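Local coordinates for protein Ral guanine nucleotide dissociation stimulator-like 2 (Mus musculus, PDB 4JGW) that probably acts as a guanine nucleotide exchange factor for small G-proteins and associates with GTP-bound Rap1A and H-Ras in vitro, at residues I119-F133 and S163-R173. Sequence-based numbering, arbitrary orientation.
Sequences ISVLSTWLASHPEDF and SADLIRNLRAR
Leu166 enters helix 119-128 as a knob into the hole formed by Ile119, Leu122, Ser123 and Leu126, joining two helices of the helical N-terminal Ras-GEF (REM) domain that run roughly parallel, their axes crossing at 36°. With CG anti to the backbone N (chi1 176°), Leu166 reaches across and splits its methyls: CD2 packs on Ile119 CD1 at 3.7 Å, while CD1 lies over the backbone at Ser123. One turn on, the Leu126 side chain crosses that of Asn169 at about a right angle, its CD2 meeting Asn169 CB at 3.6 Å, and also touches Leu170 CD2. Leu170 CD2 lies over one face of the Phe133 ring in a CH-pi contact, 3.9 Å from the centroid and 18° off the ring normal. At the C-terminal end, Arg173 stretches along the 3-10 segment 130-132, extended from CG to NE, and one face of its guanidinium rests on Pro130 CB. The Glu131 carboxylate stays apart from this group, OE2 of Glu131 lying 5.1 Å from NH2 of Arg173.

Helix 138-151 backs both partners, Leu148 touching Ile119 and Ile167, and Leu144 touching Leu122. CZ of Phe133 sits over the centre of the Trp125 ring, 3.3 Å above its plane. That indole is itself tied down at its edge, where Trp125 NE1 gives Asp132 OD2 a nearly straight in-plane hydrogen bond of 3.0 Å, received on the anti lone pair.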
# COMPACT_ATOMS: atom_id res chain seq x y z
N ILE A 119 -22.92 4.76 -14.12
CA ILE A 119 -21.89 5.34 -14.99
C ILE A 119 -20.83 6.06 -14.15
O ILE A 119 -19.63 5.89 -14.39
CB ILE A 119 -22.50 6.32 -16.04
CG1 ILE A 119 -23.50 5.61 -16.97
CG2 ILE A 119 -21.41 7.04 -16.84
CD1 ILE A 119 -22.98 4.37 -17.69
N SER A 120 -21.28 6.84 -13.18
CA SER A 120 -20.38 7.58 -12.28
C SER A 120 -19.52 6.65 -11.42
O SER A 120 -18.32 6.88 -11.26
CB SER A 120 -21.18 8.54 -11.39
OG SER A 120 -20.36 9.15 -10.42
N VAL A 121 -20.13 5.60 -10.87
CA VAL A 121 -19.43 4.61 -10.05
C VAL A 121 -18.40 3.82 -10.87
O VAL A 121 -17.26 3.63 -10.43
CB VAL A 121 -20.42 3.65 -9.33
CG1 VAL A 121 -19.72 2.37 -8.86
CG2 VAL A 121 -21.08 4.36 -8.15
N LEU A 122 -18.80 3.38 -12.06
CA LEU A 122 -17.92 2.61 -12.94
C LEU A 122 -16.76 3.45 -13.47
O LEU A 122 -15.65 2.93 -13.65
CB LEU A 122 -18.70 1.98 -14.10
CG LEU A 122 -19.65 0.82 -13.74
CD1 LEU A 122 -20.69 0.61 -14.84
CD2 LEU A 122 -18.90 -0.48 -13.45
N SER A 123 -17.00 4.74 -13.72
CA SER A 123 -15.93 5.65 -14.13
C SER A 123 -14.92 5.86 -13.00
O SER A 123 -13.71 5.81 -13.24
CB SER A 123 -16.49 6.99 -14.63
OG SER A 123 -17.27 7.63 -13.63
N THR A 124 -15.41 6.08 -11.79
CA THR A 124 -14.55 6.20 -10.60
C THR A 124 -13.75 4.92 -10.38
O THR A 124 -12.54 4.97 -10.15
CB THR A 124 -15.37 6.57 -9.34
OG1 THR A 124 -16.02 7.83 -9.55
CG2 THR A 124 -14.47 6.68 -8.11
N TRP A 125 -14.42 3.77 -10.47
CA TRP A 125 -13.80 2.45 -10.33
C TRP A 125 -12.66 2.25 -11.34
O TRP A 125 -11.56 1.83 -10.97
CB TRP A 125 -14.86 1.35 -10.49
CG TRP A 125 -14.41 -0.07 -10.18
CD1 TRP A 125 -13.20 -0.47 -9.70
CD2 TRP A 125 -15.21 -1.25 -10.29
NE1 TRP A 125 -13.18 -1.84 -9.54
CE2 TRP A 125 -14.40 -2.34 -9.89
CE3 TRP A 125 -16.53 -1.50 -10.70
CZ2 TRP A 125 -14.87 -3.66 -9.89
CZ3 TRP A 125 -16.99 -2.82 -10.70
CH2 TRP A 125 -16.16 -3.88 -10.29
N LEU A 126 -12.94 2.56 -12.61
CA LEU A 126 -11.96 2.41 -13.68
C LEU A 126 -10.79 3.38 -13.52
O LEU A 126 -9.63 2.99 -13.74
CB LEU A 126 -12.64 2.60 -15.04
CG LEU A 126 -11.81 2.50 -16.32
CD1 LEU A 126 -11.14 1.13 -16.46
CD2 LEU A 126 -12.69 2.79 -17.52
N ALA A 127 -11.09 4.62 -13.14
CA ALA A 127 -10.06 5.63 -12.92
C ALA A 127 -9.18 5.29 -11.71
O ALA A 127 -7.96 5.43 -11.78
CB ALA A 127 -10.69 7.01 -12.76
N SER A 128 -9.81 4.85 -10.62
CA SER A 128 -9.09 4.49 -9.40
C SER A 128 -8.32 3.18 -9.53
O SER A 128 -7.17 3.09 -9.11
CB SER A 128 -10.06 4.41 -8.21
OG SER A 128 -10.64 5.66 -7.93
N HIS A 129 -8.97 2.16 -10.09
CA HIS A 129 -8.37 0.82 -10.17
C HIS A 129 -8.48 0.22 -11.58
O HIS A 129 -9.25 -0.71 -11.80
CB HIS A 129 -9.02 -0.12 -9.15
CG HIS A 129 -9.33 0.53 -7.83
ND1 HIS A 129 -8.35 0.84 -6.91
CD2 HIS A 129 -10.50 0.93 -7.28
CE1 HIS A 129 -8.90 1.40 -5.85
NE2 HIS A 129 -10.21 1.46 -6.05
N PRO A 130 -7.68 0.75 -12.54
CA PRO A 130 -7.75 0.25 -13.91
C PRO A 130 -7.33 -1.22 -14.06
O PRO A 130 -7.83 -1.91 -14.95
CB PRO A 130 -6.79 1.17 -14.68
CG PRO A 130 -5.88 1.72 -13.64
CD PRO A 130 -6.69 1.83 -12.39
N GLU A 131 -6.45 -1.68 -13.17
CA GLU A 131 -5.92 -3.04 -13.20
C GLU A 131 -6.97 -4.11 -12.88
O GLU A 131 -6.76 -5.30 -13.16
CB GLU A 131 -4.71 -3.18 -12.26
CG GLU A 131 -3.49 -2.33 -12.63
CD GLU A 131 -3.54 -0.91 -12.06
OE1 GLU A 131 -4.50 -0.57 -11.32
OE2 GLU A 131 -2.61 -0.13 -12.35
N ASP A 132 -8.09 -3.69 -12.29
CA ASP A 132 -9.20 -4.59 -11.98
C ASP A 132 -9.87 -5.14 -13.24
O ASP A 132 -10.37 -6.26 -13.24
CB ASP A 132 -10.25 -3.88 -11.11
CG ASP A 132 -9.84 -3.77 -9.65
OD1 ASP A 132 -8.70 -4.14 -9.30
OD2 ASP A 132 -10.67 -3.31 -8.85
N PHE A 133 -9.86 -4.34 -14.30
CA PHE A 133 -10.56 -4.67 -15.54
C PHE A 133 -9.64 -5.28 -16.59
O PHE A 133 -8.58 -4.74 -16.91
CB PHE A 133 -11.25 -3.42 -16.11
CG PHE A 133 -12.24 -2.79 -15.17
CD1 PHE A 133 -11.85 -1.78 -14.30
CD2 PHE A 133 -13.57 -3.22 -15.14
CE1 PHE A 133 -12.76 -1.19 -13.42
CE2 PHE A 133 -14.49 -2.65 -14.27
CZ PHE A 133 -14.08 -1.63 -13.41
N SER A 163 -21.25 8.47 -20.87
CA SER A 163 -21.35 7.01 -20.90
C SER A 163 -20.62 6.42 -22.10
O SER A 163 -20.10 5.30 -22.03
CB SER A 163 -22.81 6.56 -20.89
OG SER A 163 -23.50 7.02 -22.05
N ALA A 164 -20.60 7.16 -23.21
CA ALA A 164 -19.91 6.74 -24.43
C ALA A 164 -18.41 6.56 -24.19
O ALA A 164 -17.82 5.57 -24.65
CB ALA A 164 -20.15 7.74 -25.55
N ASP A 165 -17.81 7.50 -23.48
CA ASP A 165 -16.38 7.45 -23.15
C ASP A 165 -16.05 6.32 -22.17
O ASP A 165 -14.96 5.76 -22.22
CB ASP A 165 -15.90 8.79 -22.59
CG ASP A 165 -15.61 9.80 -23.69
OD1 ASP A 165 -14.41 10.05 -23.96
OD2 ASP A 165 -16.57 10.35 -24.28
N LEU A 166 -16.99 6.00 -21.28
CA LEU A 166 -16.82 4.93 -20.30
C LEU A 166 -16.67 3.57 -20.98
O LEU A 166 -15.78 2.79 -20.63
CB LEU A 166 -17.97 4.91 -19.29
CG LEU A 166 -18.01 3.79 -18.24
CD1 LEU A 166 -16.80 3.82 -17.32
CD2 LEU A 166 -19.29 3.85 -17.43
N ILE A 167 -17.54 3.29 -21.95
CA ILE A 167 -17.51 2.03 -22.69
C ILE A 167 -16.19 1.89 -23.46
O ILE A 167 -15.54 0.85 -23.41
CB ILE A 167 -18.72 1.88 -23.65
CG1 ILE A 167 -20.04 2.10 -22.90
CG2 ILE A 167 -18.71 0.51 -24.34
CD1 ILE A 167 -21.19 2.54 -23.78
N ARG A 168 -15.81 2.97 -24.15
CA ARG A 168 -14.55 3.03 -24.90
C ARG A 168 -13.34 2.76 -24.00
O ARG A 168 -12.44 2.00 -24.37
CB ARG A 168 -14.41 4.38 -25.60
CG ARG A 168 -13.09 4.58 -26.36
CD ARG A 168 -13.07 5.92 -27.09
NE ARG A 168 -13.08 7.06 -26.18
CZ ARG A 168 -12.00 7.74 -25.80
NH1 ARG A 168 -10.79 7.40 -26.25
NH2 ARG A 168 -12.12 8.77 -24.97
N ASN A 169 -13.33 3.39 -22.82
CA ASN A 169 -12.26 3.20 -21.85
C ASN A 169 -12.23 1.80 -21.24
O ASN A 169 -11.16 1.26 -20.95
CB ASN A 169 -12.33 4.27 -20.75
CG ASN A 169 -11.95 5.66 -21.24
OD1 ASN A 169 -10.98 5.82 -21.98
ND2 ASN A 169 -12.71 6.66 -20.82
N LEU A 170 -13.42 1.21 -21.07
CA LEU A 170 -13.54 -0.16 -20.57
C LEU A 170 -13.18 -1.20 -21.64
O LEU A 170 -12.74 -2.30 -21.31
CB LEU A 170 -14.95 -0.43 -20.02
CG LEU A 170 -15.34 0.17 -18.66
CD1 LEU A 170 -16.85 0.13 -18.49
CD2 LEU A 170 -14.65 -0.54 -17.50
N ARG A 171 -13.38 -0.83 -22.91
CA ARG A 171 -13.02 -1.69 -24.04
C ARG A 171 -11.51 -1.88 -24.15
O ARG A 171 -11.03 -3.00 -24.37
CB ARG A 171 -13.55 -1.10 -25.36
CG ARG A 171 -15.03 -1.33 -25.62
CD ARG A 171 -15.46 -0.59 -26.88
NE ARG A 171 -16.90 -0.66 -27.11
CZ ARG A 171 -17.53 -0.06 -28.12
NH1 ARG A 171 -16.86 0.67 -29.00
NH2 ARG A 171 -18.85 -0.18 -28.24
N ALA A 172 -10.77 -0.78 -23.97
CA ALA A 172 -9.30 -0.79 -24.05
C ALA A 172 -8.67 -1.77 -23.06
O ALA A 172 -7.59 -2.31 -23.32
CB ALA A 172 -8.76 0.62 -23.82
N ARG A 173 -9.36 -2.01 -21.95
CA ARG A 173 -8.91 -2.95 -20.93
C ARG A 173 -9.87 -4.13 -20.82
O ARG A 173 -9.48 -5.28 -21.04
CB ARG A 173 -8.77 -2.26 -19.57
CG ARG A 173 -7.61 -1.27 -19.50
CD ARG A 173 -7.42 -0.75 -18.09
NE ARG A 173 -6.08 -0.18 -17.89
CZ ARG A 173 -5.02 -0.88 -17.49
NH1 ARG A 173 -5.12 -2.18 -17.24
NH2 ARG A 173 -3.85 -0.27 -17.34